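Local coordinates for outer membrane usher protein PapC (Escherichia coli, PDB 3L48) that exports pilus subunits across the bacterial outer membrane and takes part in their assembly as a pore-forming usher, of which this chain is the C-terminal domain, at residues 14-17 / 18-22; 57-61 / 62-66. All coordinates share one frame; numbering follows the deposited sequence. Where two conformers were deposited one is given.

Interaction 1: 14-17 / 18-22; sequences LRLA and DGSQP
Arg-15 leaves the backbone with CG beside its own N (chi1 -59°) and bends at chi3 (75°), which curls the guanidinium back onto the carbonyl of Gly-19. In this conformer, one of two modelled, NE and NH2 grip the one oxygen side-on: Gly-19 O lies 2.9 Å from Arg-15 NE and 2.7 Å from Arg-15 NH2, close to the guanidinium plane. NH2 approaches nearly along the C=O axis, whereas NE comes from above the carbonyl plane. The aliphatic CG of Gln-21 rests over one guanidinium face, toward its rim.

From inside the turn, Asp-18 OD1 takes the Ser-20 backbone N at 2.9 Å in an Asx turn and Ser-20 OG at 2.8 Å on its syn lone pair, two bonds to the one oxygen, which should restrain the carboxylate's rotation. Gly-19 N donates to Leu-16 O in a type I turn, and Leu-16 N bonds Ser-20 O at 2.9 Å, the pattern of a type I turn with a G1 bulge. Glycine suits the fourth position of the turn, where a CB would jam against the preceding carbonyl oxygen. On the inner side, Leu-16 CD1 packs on Pro-22 CD at 3.6 Å, and Pro-22 CG meets Leu-14 CB at 3.9 Å.

The turn follows the end of strand 10-16, which lies between strands 44-47 and 78-84, and sends the chain on toward strand 27-29 of the other sheet.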
loop_
_atom_site.group_PDB
_atom_site.type_symbol
_atom_site.label_atom_id
_atom_site.label_comp_id
_atom_site.label_asym_id
_atom_site.label_seq_id
_atom_site.Cartn_x
_atom_site.Cartn_y
_atom_site.Cartn_z
ATOM N N LEU A 14 -4.877 3.988 2.323
ATOM C CA LEU A 14 -4.011 4.638 1.348
ATOM C C LEU A 14 -4.549 5.992 0.890
ATOM O O LEU A 14 -5.704 6.107 0.476
ATOM C CB LEU A 14 -3.832 3.741 0.125
ATOM C CG LEU A 14 -3.269 2.334 0.324
ATOM C CD1 LEU A 14 -3.439 1.522 -0.950
ATOM C CD2 LEU A 14 -1.810 2.400 0.720
ATOM N N ARG A 15 -3.707 7.016 0.970
ATOM C CA ARG A 15 -4.033 8.320 0.402
ATOM C C ARG A 15 -2.781 8.948 -0.199
ATOM O O ARG A 15 -1.697 8.854 0.376
ATOM C CB ARG A 15 -4.644 9.255 1.452
ATOM C CG ARG A 15 -5.920 8.730 2.096
ATOM C CD ARG A 15 -6.797 9.867 2.602
ATOM N NE ARG A 15 -7.489 10.549 1.511
ATOM C CZ ARG A 15 -8.809 10.630 1.393
ATOM N NH1 ARG A 15 -9.597 10.081 2.303
ATOM N NH2 ARG A 15 -9.342 11.268 0.364
ATOM N N LEU A 16 -2.933 9.577 -1.359
ATOM C CA LEU A 16 -1.819 10.248 -2.010
ATOM C C LEU A 16 -1.486 11.534 -1.265
ATOM O O LEU A 16 -2.277 12.010 -0.444
ATOM C CB LEU A 16 -2.125 10.540 -3.482
ATOM C CG LEU A 16 -1.890 9.390 -4.467
ATOM C CD1 LEU A 16 -2.894 8.271 -4.242
ATOM C CD2 LEU A 16 -1.964 9.893 -5.903
ATOM N N ALA A 17 -0.310 12.083 -1.550
ATOM C CA ALA A 17 0.125 13.331 -0.933
ATOM C C ALA A 17 -0.876 14.457 -1.178
ATOM O O ALA A 17 -1.021 15.357 -0.352
ATOM C CB ALA A 17 1.514 13.728 -1.440
ATOM N N ASP A 18 -1.567 14.402 -2.312
ATOM C CA ASP A 18 -2.523 15.449 -2.663
ATOM C C ASP A 18 -3.894 15.217 -2.031
ATOM O O ASP A 18 -4.798 16.041 -2.166
ATOM C CB ASP A 18 -2.643 15.599 -4.184
ATOM C CG ASP A 18 -3.294 14.398 -4.846
ATOM O OD1 ASP A 18 -3.592 13.407 -4.148
ATOM O OD2 ASP A 18 -3.513 14.448 -6.075
ATOM N N GLY A 19 -4.039 14.092 -1.337
ATOM C CA GLY A 19 -5.264 13.793 -0.619
ATOM C C GLY A 19 -6.205 12.837 -1.330
ATOM O O GLY A 19 -7.203 12.408 -0.752
ATOM N N SER A 20 -5.900 12.502 -2.579
ATOM C CA SER A 20 -6.765 11.615 -3.353
ATOM C C SER A 20 -6.561 10.151 -2.966
ATOM O O SER A 20 -5.663 9.825 -2.192
ATOM C CB SER A 20 -6.551 11.816 -4.858
ATOM O OG SER A 20 -5.233 11.467 -5.246
ATOM N N GLN A 21 -7.405 9.278 -3.507
ATOM C CA GLN A 21 -7.344 7.853 -3.203
ATOM C C GLN A 21 -6.956 7.049 -4.436
ATOM O O GLN A 21 -7.482 7.286 -5.524
ATOM C CB GLN A 21 -8.702 7.358 -2.703
ATOM C CG GLN A 21 -9.243 8.097 -1.497
ATOM C CD GLN A 21 -10.642 7.653 -1.118
ATOM O OE1 GLN A 21 -11.018 7.681 0.054
ATOM N NE2 GLN A 21 -11.421 7.232 -2.111
ATOM N N PRO A 22 -6.035 6.087 -4.272
ATOM C CA PRO A 22 -5.761 5.167 -5.379
ATOM C C PRO A 22 -7.064 4.476 -5.767
ATOM O O PRO A 22 -7.892 4.209 -4.892
ATOM C CB PRO A 22 -4.779 4.160 -4.772
ATOM C CG PRO A 22 -4.174 4.869 -3.592
ATOM C CD PRO A 22 -5.251 5.773 -3.065
#

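Interaction 2: 57-61 / 62-66; sequences SVNWD and GKIQC
Gln-65 lies flat over one face of the Trp-60 indole: its CB is 3.4 Å from Trp-60 CZ3, its CG sits above the six-membered ring in a CH-pi contact, and its amide plane stacks 13° from the ring. The bend of Gln-65 at chi2 (-82°) lays the chain along the aromatic surface, while Trp-60 CG, between backbone N and carbonyl carbon (chi1 70°), turns the indole over the hairpin. Val-58 CG1 meets the ring edge in plane; Cys-66 SG, in one of two modelled conformers, approaches obliquely, 4.1 Å from Trp-60 CH2. With Trp-60 replaced by an alanine, the Gln-65 chain would probably lose its flat support and be free to turn.

The frame is a beta hairpin with a classic bulge, in which Gln-65 and Cys-66 both face Val-58. Val-58 N donates to Cys-66 O at 2.8 Å, almost straight, and Gln-65 N to Val-58 O at 3.0 Å. Trp-60 N bonds Lys-63 O at 3.1 Å across the turn, where Asp-61 and Gly-62 both have positive phi, a conformation glycine adopts easily. Ile-64 CG2 packs on Ser-57 CB at 3.7 Å. Further out, Ser-57 OG is hydrogen-bonded to Thr-29 OG1, and Pro-23 and Ala-26 press on the indole.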
loop_
_atom_site.group_PDB
_atom_site.type_symbol
_atom_site.label_atom_id
_atom_site.label_comp_id
_atom_site.label_asym_id
_atom_site.label_seq_id
_atom_site.Cartn_x
_atom_site.Cartn_y
_atom_site.Cartn_z
ATOM N N SER A 57 4.904 -0.406 -3.835
ATOM C CA SER A 57 4.451 0.419 -4.943
ATOM C C SER A 57 2.979 0.135 -5.223
ATOM O O SER A 57 2.530 -1.009 -5.147
ATOM C CB SER A 57 5.302 0.182 -6.193
ATOM O OG SER A 57 4.972 -1.047 -6.806
ATOM N N VAL A 58 2.231 1.189 -5.524
ATOM C CA VAL A 58 0.821 1.061 -5.849
ATOM C C VAL A 58 0.641 1.261 -7.345
ATOM O O VAL A 58 1.007 2.301 -7.891
ATOM C CB VAL A 58 -0.022 2.085 -5.078
ATOM C CG1 VAL A 58 -1.497 1.911 -5.400
ATOM C CG2 VAL A 58 0.228 1.934 -3.586
ATOM N N ASN A 59 0.079 0.259 -8.010
ATOM C CA ASN A 59 0.008 0.273 -9.463
ATOM C C ASN A 59 -1.410 0.368 -10.005
ATOM O O ASN A 59 -2.322 -0.292 -9.509
ATOM C CB ASN A 59 0.683 -0.977 -10.031
ATOM C CG ASN A 59 1.910 -1.383 -9.243
ATOM O OD1 ASN A 59 1.860 -2.302 -8.420
ATOM N ND2 ASN A 59 3.020 -0.693 -9.480
ATOM N N TRP A 60 -1.582 1.210 -11.020
ATOM C CA TRP A 60 -2.778 1.186 -11.854
ATOM C C TRP A 60 -2.486 1.834 -13.205
ATOM O O TRP A 60 -1.505 2.561 -13.347
ATOM C CB TRP A 60 -3.988 1.824 -11.157
ATOM C CG TRP A 60 -3.940 3.309 -10.980
ATOM C CD1 TRP A 60 -4.369 4.260 -11.864
ATOM C CD2 TRP A 60 -3.473 4.018 -9.822
ATOM N NE1 TRP A 60 -4.184 5.517 -11.333
ATOM C CE2 TRP A 60 -3.638 5.397 -10.088
ATOM C CE3 TRP A 60 -2.932 3.621 -8.596
ATOM C CZ2 TRP A 60 -3.269 6.377 -9.166
ATOM C CZ3 TRP A 60 -2.569 4.598 -7.686
ATOM C CH2 TRP A 60 -2.741 5.960 -7.976
ATOM N N ASP A 61 -3.332 1.553 -14.191
ATOM C CA ASP A 61 -3.114 2.025 -15.554
ATOM C C ASP A 61 -1.740 1.594 -16.051
ATOM O O ASP A 61 -0.996 2.390 -16.626
ATOM C CB ASP A 61 -3.273 3.545 -15.639
ATOM C CG ASP A 61 -4.712 3.991 -15.439
ATOM O OD1 ASP A 61 -5.613 3.126 -15.484
ATOM O OD2 ASP A 61 -4.944 5.204 -15.241
ATOM N N GLY A 62 -1.413 0.327 -15.812
ATOM C CA GLY A 62 -0.167 -0.263 -16.271
ATOM C C GLY A 62 1.074 0.508 -15.871
ATOM O O GLY A 62 2.021 0.618 -16.650
ATOM N N LYS A 63 1.081 1.026 -14.650
ATOM C CA LYS A 63 2.159 1.902 -14.216
ATOM C C LYS A 63 2.256 2.013 -12.696
ATOM O O LYS A 63 1.242 2.002 -11.996
ATOM C CB LYS A 63 1.957 3.287 -14.838
ATOM C CG LYS A 63 2.725 4.416 -14.181
ATOM C CD LYS A 63 2.558 5.703 -14.976
ATOM C CE LYS A 63 3.116 6.902 -14.227
ATOM N NZ LYS A 63 4.535 6.697 -13.813
ATOM N N ILE A 64 3.482 2.099 -12.189
ATOM C CA ILE A 64 3.691 2.459 -10.794
ATOM C C ILE A 64 3.288 3.917 -10.627
ATOM O O ILE A 64 3.898 4.807 -11.217
ATOM C CB ILE A 64 5.163 2.302 -10.372
ATOM C CG1 ILE A 64 5.636 0.863 -10.583
ATOM C CG2 ILE A 64 5.348 2.711 -8.918
ATOM C CD1 ILE A 64 7.059 0.623 -10.129
ATOM N N GLN A 65 2.253 4.159 -9.831
ATOM C CA GLN A 65 1.726 5.508 -9.662
ATOM C C GLN A 65 2.343 6.222 -8.463
ATOM O O GLN A 65 2.644 7.414 -8.523
ATOM C CB GLN A 65 0.201 5.465 -9.541
ATOM C CG GLN A 65 -0.489 4.849 -10.749
ATOM C CD GLN A 65 -0.677 5.834 -11.890
ATOM O OE1 GLN A 65 -1.098 5.459 -12.984
ATOM N NE2 GLN A 65 -0.377 7.101 -11.635
ATOM N N CYS A 66 2.525 5.485 -7.371
ATOM C CA CYS A 66 3.114 6.043 -6.160
ATOM C C CYS A 66 3.667 4.949 -5.257
ATOM O O CYS A 66 3.389 3.767 -5.457
ATOM C CB CYS A 66 2.096 6.903 -5.406
ATOM S SG CYS A 66 0.417 6.236 -5.386
#

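The two turns follow strands of different sheets of the Ig-like domain, and their side chains meet between them although the centres of interactions 1 and 2 lie about 13 Å apart. Pro-22 is wedged against the hairpin, with its CB 3.7 Å from Trp-60 CZ3 and 4.0 Å from Val-58 CG1. Leu-16 CG lies 4.0 Å from Cys-66 SG in one of two modelled conformers, the sulfur that forms the disulfide with Cys-84. As strand 78-84 pairs with strand 10-16, and Arg-15 with Cys-84 by a backbone bond, the disulfide ties the sheet of interaction 1 covalently to that of interaction 2. A bound cobalt ion lies about 8 Å from the Asn-59 side chain, too far for direct coordination.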